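Maltose operon transcriptional repressor (Staphylococcus aureus subsp. aureus Mu50, PDB 3HCW) probably represses transcription of the maltose operon, with a periplasmic-binding-protein-like domain that, as in related repressors, would sense a small-molecule effector. Local coordinates at residues 239-244 with 282-287; 226-231 with 243-248; 165-170 with 178-183. All blocks are in the same frame, centred on the assembly; numbering follows the deposited sequence. Where two conformers were deposited one is given.

In the fold
From the N terminus, interaction 3 comes first: it closes a short loop by laying helix 173-187 on strand 163-169, within this chain the outermost strand on one side of the sheet. It stands in series with the other two and touches neither. Interaction 2 opens next, at the end of strand 222-227, and closes at 243-248, joining the two strands of a beta-alpha-beta unit. Before it closes, interaction 1 has opened at 239-244, to close only at 282-287, so these loops cross rather than nest and share Ile243 and Asp244. Strand 241-244 is tied to its parallel neighbour 222-227 and to the segment following strand 272-280, and a salt bridge from Arg282 to Asp229 joins the two contacts.

Interaction 1: 239-244 with 282-287; sequences PQTCID and RKSTQR
The aliphatic part of Arg282 runs past the backbone carbonyl of Gln240. Its CG stands anti to its own carbonyl carbon, chi1 -62°, and CB, CG and CD follow one another past Gln240 O, with CG 3.3 Å from that oxygen. CD also rests on Pro239, 3.9 Å from its CB. The chain is extended from CG to NE, and the guanidinium then turns so that NH1 points back: Arg282 NH1 gives Gln240 O a hydrogen bond of 2.7 Å, with Gln240 O in the guanidinium plane and the donor nearly along the C=O axis (169°). At the same edge Cys242 SG is 3.2 Å from Arg282 NH1, and Asp229 adds a salt bridge to NH1, which with the Gln240 bond would fix the rotation of the guanidinium, edge-on to the strand.

Beside this arm the backbone N of Arg282 bonds almost straight to Thr241 OG1 at 2.8 Å. The same Thr241 OG1 is 2.6 Å from Thr285 OG1 in a second hydrogen bond, the two threonines crossing at about a right angle. Thr241 N donates to Ser284 OG over 2.9 Å, and Ser284 OG also bonds to Thr224 O. Gln240 leaves toward His204 and Thr224, which hold its OE1.

The turn with a 3-10 segment thus docks on the N-terminal part of segment 239-244, which leads into the strand, between helix 115-129, where His125 bonds to Thr285 OG1, and the short helix 231-234, whose Thr233 and Glu234 pack on Arg282. Strand 272-280 runs alongside, and strand 222-227 supplies Thr224.

Interaction 2: 226-231 with 243-248; sequences TFNDSY and IDIKPR
Ile243 meets strand 222-227 through backbone and side chain. Ile243 N donates to Thr226 O at 3.2 Å, in the carbonyl plane, and the residue pairs in parallel with Phe227. Their side chains lie side by side on one face of the sheet, Phe227 CD1 being 3.9 Å from Ile243 CB, while Leu122 of helix 115-129 packs on both. Ile243 O then takes a long bond from Asp229 N, 3.3 Å, from above the carbonyl plane.

Asp244 has its CG anti to the backbone N, chi1 -177°, and its CB is 4.0 Å from Asp229 CB. The two carboxylates, with Asp229 OD2 and Asp244 OD2 4.9 Å apart, have basic partners that would offset the repulsion: Arg282 for Asp229, whose OD1 also bonds Thr233, and Lys280 and Lys246 for Asp244. A water accepts from Ile245 N and donates to Asp229 O and Asp244 OD1, bridging the segments.

These are adjacent carboxyl ends of parallel strands in a beta-alpha-beta unit, 222-227 to 231-234 to 241-244. As in the periplasmic-binding-protein fold, the stretch beyond Asp244 probably crosses between lobes.

Ile245 turns its CG1 branch back, 3.5 Å from Asn228 CB. Asn228, its amide held by Asp200, lies beside a bound glycerol, probably from the crystallisation liquor, that may mark a pocket.

Asp244 makes an Asx turn: its OD1 accepts from Lys246 N over 3.2 Å, and Lys246 NZ makes a 2.7 Å salt bridge to Asp244 OD2. Lys246 is the N-cap of helix 247-263, whose Pro247 packs on Asn29 and Val30 of helix 25-39.

Interaction 3: 165-170 with 178-183; sequences QIIETS and NYMQNL
Asn178 O, in helix 173-187, is held by two donors, both from Asn182: the backbone N at 3.2 Å, the ordinary helical bond, and the side-chain ND2, also 3.2 Å from Asn178 O, which comes in above the carbonyl plane. On the side turned to strand 163-169 the helix offers Tyr179, Met180 and Leu183 instead. Strand 165-169 and helix 178-183 run roughly antiparallel (153°), their axes 10.9 Å apart at closest approach.

Centrally, Ile167 CG2, anti to the backbone N, sits over the Tyr179 ring as a CH-pi contact, 4.0 Å from the centroid. Its other branch ends in CD1, 3.9 Å from Leu183 CD1, tip to tip, with the bent Met180 bringing its CE up obliquely. Thr169, like Ile167, runs opposite to Tyr179, its OG1 3.7 Å from Tyr179 CE2 at the edge while it bonds to Ser170 O. Gln165 and Leu183 also meet at their tips. Tyr179 OH reaches a water that Ser170 N meets weakly.

No direct hydrogen bond joins helix to strand, so helix 173-187 sits here mainly through apolar and CH-pi contacts, which depend on shape, while backbone bonds to strand 133-139 hold the strand in the sheet.

Interaction 1: 239-244 with 282-287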
ATOM      1  N   PRO A 239     -12.871  10.992  -0.944  1.00 31.57           N
ATOM      2  CA  PRO A 239     -11.527  11.415  -1.347  1.00 31.26           C
ATOM      3  C   PRO A 239     -10.954  12.514  -0.460  1.00 27.20           C
ATOM      4  O   PRO A 239     -11.653  13.469  -0.118  1.00 32.94           O
ATOM      5  CB  PRO A 239     -11.744  11.921  -2.766  1.00 29.24           C
ATOM      6  CG  PRO A 239     -12.781  10.979  -3.288  1.00 31.64           C
ATOM      7  CD  PRO A 239     -13.753  10.871  -2.120  1.00 31.35           C
ATOM      8  N   GLN A 240      -9.691  12.358  -0.082  1.00 29.97           N
ATOM      9  CA  GLN A 240      -9.111  13.212   0.950  1.00 33.36           C
ATOM     10  C   GLN A 240      -8.185  14.298   0.436  1.00 25.11           C
ATOM     11  O   GLN A 240      -7.312  14.060  -0.420  1.00 23.46           O
ATOM     12  CB  GLN A 240      -8.400  12.368   2.007  1.00 24.49           C
ATOM     13  CG  GLN A 240      -9.350  11.430   2.767  1.00 22.79           C
ATOM     14  CD  GLN A 240     -10.236  12.179   3.722  1.00 30.26           C
ATOM     15  OE1 GLN A 240      -9.770  13.057   4.441  1.00 31.34           O
ATOM     16  NE2 GLN A 240     -11.521  11.841   3.743  1.00 32.63           N
ATOM     17  N   THR A 241      -8.402  15.493   0.977  1.00 33.15           N
ATOM     18  CA  THR A 241      -7.484  16.602   0.837  1.00 29.27           C
ATOM     19  C   THR A 241      -6.220  16.244   1.606  1.00 34.44           C
ATOM     20  O   THR A 241      -6.280  15.772   2.756  1.00 26.12           O
ATOM     21  CB  THR A 241      -8.123  17.880   1.352  1.00 22.48           C
ATOM     22  OG1 THR A 241      -9.204  18.242   0.479  1.00 34.72           O
ATOM     23  CG2 THR A 241      -7.137  19.016   1.417  1.00 25.99           C
ATOM     24  N   CYS A 242      -5.084  16.437   0.943  1.00 27.86           N
ATOM     25  CA  CYS A 242      -3.809  16.085   1.544  0.60 41.13           C
ATOM     26  C   CYS A 242      -2.620  16.786   0.937  1.00 36.58           C
ATOM     27  O   CYS A 242      -2.683  17.372  -0.152  1.00 33.22           O
ATOM     28  CB  CYS A 242      -3.575  14.565   1.566  0.60 48.56           C
ATOM     29  SG  CYS A 242      -4.141  13.705   0.129  0.60 65.22           S
ATOM     30  N   ILE A 243      -1.546  16.767   1.714  1.00 30.36           N
ATOM     31  CA  ILE A 243      -0.278  17.315   1.315  1.00 35.59           C
ATOM     32  C   ILE A 243       0.539  16.196   0.681  1.00 37.60           C
ATOM     33  O   ILE A 243       0.837  15.185   1.330  1.00 28.22           O
ATOM     34  CB  ILE A 243       0.490  17.879   2.535  1.00 41.21           C
ATOM     35  CG1 ILE A 243      -0.308  18.991   3.233  1.00 28.25           C
ATOM     36  CG2 ILE A 243       1.860  18.374   2.107  1.00 43.88           C
ATOM     37  CD1 ILE A 243      -0.458  20.297   2.409  1.00 28.90           C
ATOM     38  N   ASP A 244       0.889  16.382  -0.591  1.00 33.78           N
ATOM     39  CA  ASP A 244       1.794  15.480  -1.294  1.00 32.66           C
ATOM     40  C   ASP A 244       3.250  15.778  -0.870  1.00 26.43           C
ATOM     41  O   ASP A 244       3.756  16.857  -1.113  1.00 25.26           O
ATOM     42  CB  ASP A 244       1.600  15.672  -2.802  1.00 29.06           C
ATOM     43  CG  ASP A 244       2.450  14.735  -3.637  1.00 43.89           C
ATOM     44  OD1 ASP A 244       3.126  13.839  -3.077  1.00 37.98           O
ATOM     45  OD2 ASP A 244       2.425  14.894  -4.877  1.00 47.70           O
ATOM     46  N   ARG A 282      -9.308  17.959  -2.295  1.00 36.66           N
ATOM     47  CA  ARG A 282     -10.298  16.969  -2.718  1.00 33.53           C
ATOM     48  C   ARG A 282     -11.627  17.211  -1.988  1.00 33.22           C
ATOM     49  O   ARG A 282     -11.795  18.240  -1.337  1.00 34.44           O
ATOM     50  CB  ARG A 282      -9.766  15.540  -2.503  1.00 35.39           C
ATOM     51  CG  ARG A 282      -8.513  15.198  -3.324  1.00 20.08           C
ATOM     52  CD  ARG A 282      -8.386  13.702  -3.614  1.00 20.26           C
ATOM     53  NE  ARG A 282      -7.175  13.422  -4.400  1.00 31.28           N
ATOM     54  CZ  ARG A 282      -5.963  13.240  -3.870  1.00 42.83           C
ATOM     55  NH1 ARG A 282      -5.791  13.282  -2.547  1.00 27.89           N
ATOM     56  NH2 ARG A 282      -4.920  13.021  -4.656  1.00 32.33           N
ATOM     57  N   LYS A 283     -12.553  16.258  -2.083  1.00 35.50           N
ATOM     58  CA  LYS A 283     -13.916  16.412  -1.554  1.00 34.72           C
ATOM     59  C   LYS A 283     -13.987  16.655  -0.027  1.00 38.52           C
ATOM     60  O   LYS A 283     -14.853  17.397   0.444  1.00 34.31           O
ATOM     61  CB  LYS A 283     -14.775  15.204  -1.991  1.00 37.03           C
ATOM     62  CG  LYS A 283     -16.096  14.969  -1.227  1.00 52.07           C
ATOM     63  CD  LYS A 283     -17.187  16.005  -1.550  1.00 61.89           C
ATOM     64  CE  LYS A 283     -17.975  15.642  -2.797  1.00 68.18           C
ATOM     65  NZ  LYS A 283     -18.968  16.698  -3.144  1.00 75.13           N
ATOM     66  N   SER A 284     -13.044  16.093   0.729  1.00 34.66           N
ATOM     67  CA  SER A 284     -13.128  16.113   2.190  1.00 33.83           C
ATOM     68  C   SER A 284     -12.939  17.489   2.835  1.00 32.82           C
ATOM     69  O   SER A 284     -13.212  17.649   4.013  1.00 33.88           O
ATOM     70  CB  SER A 284     -12.161  15.108   2.798  1.00 31.14           C
ATOM     71  OG  SER A 284     -10.826  15.537   2.639  1.00 30.03           O
ATOM     72  N   THR A 285     -12.463  18.470   2.074  1.00 33.25           N
ATOM     73  CA  THR A 285     -12.496  19.864   2.529  1.00 36.31           C
ATOM     74  C   THR A 285     -13.323  20.773   1.616  1.00 39.75           C
ATOM     75  O   THR A 285     -13.179  21.987   1.659  1.00 44.97           O
ATOM     76  CB  THR A 285     -11.086  20.481   2.678  1.00 36.86           C
ATOM     77  OG1 THR A 285     -10.382  20.393   1.430  1.00 39.28           O
ATOM     78  CG2 THR A 285     -10.290  19.796   3.790  1.00 29.89           C
ATOM     79  N   GLN A 286     -14.189  20.200   0.789  1.00 42.70           N
ATOM     80  CA  GLN A 286     -14.952  21.016  -0.161  1.00 49.91           C
ATOM     81  C   GLN A 286     -16.443  21.005   0.137  1.00 50.49           C
ATOM     82  O   GLN A 286     -17.045  19.941   0.268  1.00 56.52           O
ATOM     83  CB  GLN A 286     -14.679  20.578  -1.605  1.00 43.17           C
ATOM     84  CG  GLN A 286     -13.371  21.139  -2.159  1.00 53.27           C
ATOM     85  CD  GLN A 286     -13.074  20.695  -3.583  1.00 59.79           C
ATOM     86  OE1 GLN A 286     -13.373  19.561  -3.978  1.00 61.66           O
ATOM     87  NE2 GLN A 286     -12.475  21.593  -4.363  1.00 65.83           N
ATOM     88  N   ARG A 287     -17.032  22.193   0.249  1.00 51.22           N
ATOM     89  CA  ARG A 287     -18.468  22.318   0.498  1.00 57.08           C
ATOM     90  C   ARG A 287     -19.258  21.907  -0.736  1.00 58.00           C
ATOM     91  O   ARG A 287     -18.882  22.233  -1.865  1.00 58.53           O
ATOM     92  CB  ARG A 287     -18.830  23.735   0.939  1.00 58.27           C
ATOM     93  CG  ARG A 287     -18.504  23.999   2.394  1.00 60.79           C
ATOM     94  CD  ARG A 287     -18.615  25.474   2.739  1.00 71.09           C
ATOM     95  NE  ARG A 287     -17.827  25.816   3.921  1.00 69.94           N
ATOM     96  CZ  ARG A 287     -18.220  25.634   5.181  1.00 76.54           C
ATOM     97  NH1 ARG A 287     -19.409  25.109   5.455  1.00 74.26           N
ATOM     98  NH2 ARG A 287     -17.415  25.981   6.176  1.00 78.47           N
TER

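Interaction 2: 226-231 with 243-248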
ATOM      1  N   THR A 226      -5.178  15.154   5.616  1.00 23.99           N
ATOM      2  CA  THR A 226      -4.015  14.449   6.143  1.00 32.31           C
ATOM      3  C   THR A 226      -2.732  14.730   5.354  1.00 36.49           C
ATOM      4  O   THR A 226      -2.707  15.628   4.518  1.00 34.26           O
ATOM      5  CB  THR A 226      -4.274  12.922   6.224  1.00 30.27           C
ATOM      6  OG1 THR A 226      -3.162  12.272   6.860  1.00 28.43           O
ATOM      7  CG2 THR A 226      -4.529  12.329   4.850  1.00 28.93           C
ATOM      8  N   PHE A 227      -1.676  13.962   5.638  1.00 31.50           N
ATOM      9  CA  PHE A 227      -0.394  14.079   4.947  1.00 35.25           C
ATOM     10  C   PHE A 227      -0.045  12.798   4.207  1.00 33.50           C
ATOM     11  O   PHE A 227      -0.544  11.728   4.554  1.00 37.78           O
ATOM     12  CB  PHE A 227       0.733  14.404   5.930  1.00 27.23           C
ATOM     13  CG  PHE A 227       0.549  15.696   6.663  1.00 27.08           C
ATOM     14  CD1 PHE A 227       1.215  16.850   6.248  1.00 24.46           C
ATOM     15  CD2 PHE A 227      -0.274  15.756   7.787  1.00 25.66           C
ATOM     16  CE1 PHE A 227       1.047  18.036   6.950  1.00 24.11           C
ATOM     17  CE2 PHE A 227      -0.436  16.924   8.491  1.00 20.86           C
ATOM     18  CZ  PHE A 227       0.215  18.058   8.078  1.00 24.79           C
ATOM     19  N   ASN A 228       0.890  12.909   3.317  1.00 40.38           N
ATOM     20  CA  ASN A 228       1.050  11.949   2.302  0.50 41.62           C
ATOM     21  C   ASN A 228       0.240  11.354   1.282  1.00 36.68           C
ATOM     22  O   ASN A 228      -0.096  10.218   1.326  1.00 37.53           O
ATOM     23  CB  ASN A 228       2.365  11.223   2.375  0.50 44.08           C
ATOM     24  CG  ASN A 228       2.273  10.016   3.170  0.50 43.42           C
ATOM     25  OD1 ASN A 228       2.527   8.909   2.697  0.50 48.41           O
ATOM     26  ND2 ASN A 228       1.905  10.196   4.408  0.50 46.83           N
ATOM     27  N   ASP A 229      -0.037  12.178   0.314  1.00 42.04           N
ATOM     28  CA  ASP A 229      -0.938  11.808  -0.772  1.00 41.75           C
ATOM     29  C   ASP A 229      -0.435  10.587  -1.519  1.00 41.41           C
ATOM     30  O   ASP A 229       0.734  10.508  -1.873  1.00 41.44           O
ATOM     31  CB  ASP A 229      -1.087  12.960  -1.766  1.00 34.24           C
ATOM     32  CG  ASP A 229      -2.187  12.711  -2.784  1.00 51.44           C
ATOM     33  OD1 ASP A 229      -3.242  12.172  -2.394  1.00 63.75           O
ATOM     34  OD2 ASP A 229      -2.004  13.050  -3.974  1.00 50.90           O
ATOM     35  N   SER A 230      -1.333   9.631  -1.714  1.00 35.97           N
ATOM     36  CA  SER A 230      -1.112   8.510  -2.602  1.00 34.76           C
ATOM     37  C   SER A 230      -2.463   8.167  -3.211  1.00 31.16           C
ATOM     38  O   SER A 230      -3.448   8.891  -3.020  1.00 34.50           O
ATOM     39  CB  SER A 230      -0.575   7.308  -1.820  1.00 39.94           C
ATOM     40  OG  SER A 230      -1.576   6.782  -0.960  1.00 28.70           O
ATOM     41  N   TYR A 231      -2.502   7.037  -3.905  1.00 37.33           N
ATOM     42  CA  TYR A 231      -3.721   6.490  -4.468  1.00 41.76           C
ATOM     43  C   TYR A 231      -4.770   6.219  -3.392  1.00 37.80           C
ATOM     44  O   TYR A 231      -5.964   6.300  -3.665  1.00 42.29           O
ATOM     45  CB  TYR A 231      -3.406   5.215  -5.274  1.00 42.60           C
ATOM     46  CG  TYR A 231      -4.562   4.704  -6.106  1.00 44.65           C
ATOM     47  CD1 TYR A 231      -5.123   5.486  -7.127  1.00 53.31           C
ATOM     48  CD2 TYR A 231      -5.094   3.441  -5.880  1.00 48.38           C
ATOM     49  CE1 TYR A 231      -6.194   5.016  -7.894  1.00 39.36           C
ATOM     50  CE2 TYR A 231      -6.160   2.956  -6.642  1.00 39.14           C
ATOM     51  CZ  TYR A 231      -6.707   3.743  -7.640  1.00 46.71           C
ATOM     52  OH  TYR A 231      -7.765   3.247  -8.373  1.00 40.91           O
ATOM     53  N   ILE A 243      -1.546  16.767   1.714  1.00 30.36           N
ATOM     54  CA  ILE A 243      -0.278  17.315   1.315  1.00 35.59           C
ATOM     55  C   ILE A 243       0.539  16.196   0.681  1.00 37.60           C
ATOM     56  O   ILE A 243       0.837  15.185   1.330  1.00 28.22           O
ATOM     57  CB  ILE A 243       0.490  17.879   2.535  1.00 41.21           C
ATOM     58  CG1 ILE A 243      -0.308  18.991   3.233  1.00 28.25           C
ATOM     59  CG2 ILE A 243       1.860  18.374   2.107  1.00 43.88           C
ATOM     60  CD1 ILE A 243      -0.458  20.297   2.409  1.00 28.90           C
ATOM     61  N   ASP A 244       0.889  16.382  -0.591  1.00 33.78           N
ATOM     62  CA  ASP A 244       1.794  15.480  -1.294  1.00 32.66           C
ATOM     63  C   ASP A 244       3.250  15.778  -0.870  1.00 26.43           C
ATOM     64  O   ASP A 244       3.756  16.857  -1.113  1.00 25.26           O
ATOM     65  CB  ASP A 244       1.600  15.672  -2.802  1.00 29.06           C
ATOM     66  CG  ASP A 244       2.450  14.735  -3.637  1.00 43.89           C
ATOM     67  OD1 ASP A 244       3.126  13.839  -3.077  1.00 37.98           O
ATOM     68  OD2 ASP A 244       2.425  14.894  -4.877  1.00 47.70           O
ATOM     69  N   ILE A 245       3.923  14.820  -0.246  1.00 28.82           N
ATOM     70  CA  ILE A 245       5.255  15.096   0.311  1.00 27.98           C
ATOM     71  C   ILE A 245       6.387  14.500  -0.532  1.00 39.69           C
ATOM     72  O   ILE A 245       7.534  14.400  -0.076  1.00 28.32           O
ATOM     73  CB  ILE A 245       5.361  14.697   1.806  1.00 26.47           C
ATOM     74  CG1 ILE A 245       5.261  13.181   1.989  1.00 36.50           C
ATOM     75  CG2 ILE A 245       4.302  15.416   2.624  1.00 30.55           C
ATOM     76  CD1 ILE A 245       5.539  12.715   3.403  1.00 33.92           C
ATOM     77  N   LYS A 246       6.037  14.139  -1.774  1.00 39.14           N
ATOM     78  CA  LYS A 246       6.954  13.635  -2.800  1.00 35.86           C
ATOM     79  C   LYS A 246       7.945  12.562  -2.300  1.00 35.64           C
ATOM     80  O   LYS A 246       9.166  12.777  -2.337  1.00 30.35           O
ATOM     81  CB  LYS A 246       7.715  14.805  -3.441  1.00 33.96           C
ATOM     82  CG  LYS A 246       6.898  16.077  -3.665  1.00 39.43           C
ATOM     83  CD  LYS A 246       6.004  15.976  -4.897  1.00 38.65           C
ATOM     84  CE  LYS A 246       5.065  17.172  -4.968  1.00 51.80           C
ATOM     85  NZ  LYS A 246       3.913  16.916  -5.882  1.00 54.99           N
ATOM     86  N   PRO A 247       7.428  11.417  -1.811  1.00 34.24           N
ATOM     87  CA  PRO A 247       8.326  10.400  -1.224  1.00 26.78           C
ATOM     88  C   PRO A 247       9.293   9.737  -2.225  1.00 31.33           C
ATOM     89  O   PRO A 247      10.420   9.360  -1.853  1.00 29.21           O
ATOM     90  CB  PRO A 247       7.357   9.391  -0.588  1.00 28.67           C
ATOM     91  CG  PRO A 247       6.047   9.580  -1.327  1.00 31.83           C
ATOM     92  CD  PRO A 247       6.004  11.021  -1.747  1.00 30.15           C
ATOM     93  N   ARG A 248       8.879   9.629  -3.486  1.00 31.47           N
ATOM     94  CA  ARG A 248       9.760   9.096  -4.525  1.00 29.61           C
ATOM     95  C   ARG A 248      10.916  10.057  -4.806  1.00 30.34           C
ATOM     96  O   ARG A 248      12.051   9.611  -4.996  1.00 35.86           O
ATOM     97  CB  ARG A 248       8.992   8.766  -5.797  1.00 35.41           C
ATOM     98  CG  ARG A 248       9.740   7.826  -6.710  1.00 42.66           C
ATOM     99  CD  ARG A 248       8.843   7.324  -7.813  1.00 51.77           C
ATOM    100  NE  ARG A 248       9.613   6.577  -8.798  1.00 51.47           N
ATOM    101  CZ  ARG A 248       9.083   5.889  -9.800  1.00 41.94           C
ATOM    102  NH1 ARG A 248       9.877   5.242 -10.647  1.00 39.57           N
ATOM    103  NH2 ARG A 248       7.770   5.851  -9.958  1.00 48.12           N
TER
HETATM  104  O   HOH W   1       2.941  12.240  -0.681  1.00 28.76           O

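Interaction 3: 165-170 with 178-183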
ATOM      1  N   GLN A 165      -7.507  21.230  19.567  1.00 41.10           N
ATOM      2  CA  GLN A 165      -6.998  20.202  20.457  1.00 35.62           C
ATOM      3  C   GLN A 165      -6.060  19.224  19.724  1.00 38.02           C
ATOM      4  O   GLN A 165      -6.141  19.073  18.505  1.00 39.61           O
ATOM      5  CB  GLN A 165      -8.163  19.463  21.111  1.00 29.75           C
ATOM      6  CG  GLN A 165      -9.019  18.668  20.151  1.00 33.77           C
ATOM      7  CD  GLN A 165     -10.080  17.858  20.844  1.00 35.77           C
ATOM      8  OE1 GLN A 165     -11.274  18.116  20.681  1.00 50.49           O
ATOM      9  NE2 GLN A 165      -9.660  16.868  21.624  1.00 40.39           N
ATOM     10  N   ILE A 166      -5.160  18.590  20.476  1.00 44.32           N
ATOM     11  CA  ILE A 166      -4.255  17.553  19.960  1.00 34.13           C
ATOM     12  C   ILE A 166      -4.665  16.238  20.619  1.00 35.20           C
ATOM     13  O   ILE A 166      -4.871  16.178  21.839  1.00 33.13           O
ATOM     14  CB  ILE A 166      -2.739  17.844  20.291  1.00 34.83           C
ATOM     15  CG1 ILE A 166      -2.307  19.281  19.926  1.00 34.94           C
ATOM     16  CG2 ILE A 166      -1.805  16.812  19.645  1.00 36.20           C
ATOM     17  CD1 ILE A 166      -2.372  19.635  18.433  1.00 41.85           C
ATOM     18  N   ILE A 167      -4.817  15.197  19.810  1.00 32.63           N
ATOM     19  CA  ILE A 167      -5.093  13.857  20.313  1.00 33.50           C
ATOM     20  C   ILE A 167      -3.956  12.951  19.866  1.00 41.75           C
ATOM     21  O   ILE A 167      -3.650  12.872  18.674  1.00 41.63           O
ATOM     22  CB  ILE A 167      -6.433  13.289  19.779  1.00 33.15           C
ATOM     23  CG1 ILE A 167      -7.619  14.126  20.271  1.00 36.29           C
ATOM     24  CG2 ILE A 167      -6.595  11.797  20.154  1.00 34.51           C
ATOM     25  CD1 ILE A 167      -8.937  13.787  19.591  1.00 35.11           C
ATOM     26  N   GLU A 168      -3.321  12.294  20.831  1.00 33.44           N
ATOM     27  CA  GLU A 168      -2.322  11.282  20.545  1.00 34.26           C
ATOM     28  C   GLU A 168      -2.950   9.911  20.756  1.00 33.24           C
ATOM     29  O   GLU A 168      -3.545   9.636  21.799  1.00 43.81           O
ATOM     30  CB  GLU A 168      -1.113  11.460  21.448  1.00 42.93           C
ATOM     31  CG  GLU A 168       0.138  10.787  20.937  1.00 43.55           C
ATOM     32  CD  GLU A 168       1.257  10.837  21.954  1.00 60.25           C
ATOM     33  OE1 GLU A 168       1.087  10.267  23.055  1.00 72.66           O
ATOM     34  OE2 GLU A 168       2.307  11.441  21.649  1.00 66.08           O
ATOM     35  N   THR A 169      -2.828   9.051  19.758  1.00 34.86           N
ATOM     36  CA  THR A 169      -3.522   7.779  19.794  1.00 32.30           C
ATOM     37  C   THR A 169      -2.690   6.685  19.164  1.00 37.39           C
ATOM     38  O   THR A 169      -1.799   6.967  18.357  1.00 42.01           O
ATOM     39  CB  THR A 169      -4.905   7.877  19.094  1.00 35.04           C
ATOM     40  OG1 THR A 169      -5.576   6.610  19.145  1.00 30.48           O
ATOM     41  CG2 THR A 169      -4.750   8.317  17.645  1.00 38.56           C
ATOM     42  N   SER A 170      -2.960   5.441  19.556  1.00 37.32           N
ATOM     43  CA  SER A 170      -2.457   4.289  18.815  1.00 40.10           C
ATOM     44  C   SER A 170      -3.439   4.000  17.677  1.00 38.66           C
ATOM     45  O   SER A 170      -4.587   4.446  17.719  1.00 34.87           O
ATOM     46  CB  SER A 170      -2.368   3.075  19.731  1.00 35.13           C
ATOM     47  OG  SER A 170      -3.652   2.765  20.251  1.00 47.85           O
ATOM     48  N   ASN A 178     -13.011   5.147  21.016  1.00 39.88           N
ATOM     49  CA  ASN A 178     -13.256   5.804  22.299  1.00 38.90           C
ATOM     50  C   ASN A 178     -13.037   7.314  22.222  1.00 39.41           C
ATOM     51  O   ASN A 178     -13.836   8.087  22.753  1.00 40.57           O
ATOM     52  CB  ASN A 178     -12.389   5.188  23.400  1.00 50.94           C
ATOM     53  CG  ASN A 178     -12.485   5.949  24.707  1.00 60.08           C
ATOM     54  OD1 ASN A 178     -13.506   5.892  25.396  1.00 81.17           O
ATOM     55  ND2 ASN A 178     -11.430   6.680  25.049  1.00 60.09           N
ATOM     56  N   TYR A 179     -11.958   7.721  21.552  1.00 37.50           N
ATOM     57  CA  TYR A 179     -11.668   9.138  21.341  1.00 36.63           C
ATOM     58  C   TYR A 179     -12.740   9.843  20.503  1.00 37.50           C
ATOM     59  O   TYR A 179     -13.113  10.965  20.818  1.00 35.83           O
ATOM     60  CB  TYR A 179     -10.286   9.338  20.704  1.00 39.21           C
ATOM     61  CG  TYR A 179      -9.123   9.138  21.644  1.00 44.89           C
ATOM     62  CD1 TYR A 179      -9.027   9.856  22.840  1.00 55.52           C
ATOM     63  CD2 TYR A 179      -8.107   8.243  21.335  1.00 42.33           C
ATOM     64  CE1 TYR A 179      -7.956   9.667  23.708  1.00 48.55           C
ATOM     65  CE2 TYR A 179      -7.026   8.055  22.190  1.00 38.27           C
ATOM     66  CZ  TYR A 179      -6.959   8.763  23.373  1.00 51.56           C
ATOM     67  OH  TYR A 179      -5.886   8.568  24.216  1.00 57.72           O
ATOM     68  N   MET A 180     -13.231   9.191  19.450  1.00 30.38           N
ATOM     69  CA  MET A 180     -14.257   9.805  18.608  1.00 37.01           C
ATOM     70  C   MET A 180     -15.639   9.761  19.249  1.00 35.94           C
ATOM     71  O   MET A 180     -16.444  10.648  19.000  1.00 34.63           O
ATOM     72  CB  MET A 180     -14.286   9.215  17.181  1.00 41.54           C
ATOM     73  CG  MET A 180     -13.039   9.476  16.301  1.00 29.45           C
ATOM     74  SD  MET A 180     -12.631  11.212  16.013  1.00 27.31           S
ATOM     75  CE  MET A 180     -11.310  11.473  17.203  1.00 36.75           C
ATOM     76  N   GLN A 181     -15.906   8.742  20.075  1.00 44.10           N
ATOM     77  CA  GLN A 181     -17.136   8.687  20.894  1.00 38.56           C
ATOM     78  C   GLN A 181     -17.271   9.900  21.806  1.00 41.60           C
ATOM     79  O   GLN A 181     -18.348  10.503  21.890  1.00 38.58           O
ATOM     80  CB  GLN A 181     -17.199   7.411  21.736  1.00 43.82           C
ATOM     81  CG  GLN A 181     -17.859   6.236  21.037  1.00 36.92           C
ATOM     82  CD  GLN A 181     -17.658   4.911  21.763  1.00 48.77           C
ATOM     83  OE1 GLN A 181     -16.933   4.829  22.767  1.00 50.31           O
ATOM     84  NE2 GLN A 181     -18.309   3.861  21.254  1.00 40.41           N
ATOM     85  N   ASN A 182     -16.170  10.257  22.471  1.00 36.64           N
ATOM     86  CA  ASN A 182     -16.081  11.480  23.276  1.00 38.01           C
ATOM     87  C   ASN A 182     -16.442  12.774  22.551  1.00 43.28           C
ATOM     88  O   ASN A 182     -16.940  13.712  23.174  1.00 43.76           O
ATOM     89  CB  ASN A 182     -14.674  11.625  23.841  1.00 51.09           C
ATOM     90  CG  ASN A 182     -14.556  11.087  25.239  1.00 57.91           C
ATOM     91  OD1 ASN A 182     -14.596  11.847  26.202  1.00 72.51           O
ATOM     92  ND2 ASN A 182     -14.425   9.769  25.366  1.00 48.06           N
ATOM     93  N   LEU A 183     -16.186  12.821  21.242  1.00 36.40           N
ATOM     94  CA  LEU A 183     -16.373  14.037  20.455  1.00 28.97           C
ATOM     95  C   LEU A 183     -17.667  14.010  19.666  1.00 29.86           C
ATOM     96  O   LEU A 183     -18.053  15.013  19.080  1.00 35.50           O
ATOM     97  CB  LEU A 183     -15.196  14.228  19.492  1.00 35.47           C
ATOM     98  CG  LEU A 183     -13.829  14.551  20.098  1.00 49.55           C
ATOM     99  CD1 LEU A 183     -12.746  14.530  19.024  1.00 44.10           C
ATOM    100  CD2 LEU A 183     -13.856  15.891  20.830  1.00 58.80           C
TER
HETATM  101  O   HOH W   2      -4.089   6.360  22.711  1.00 52.28           O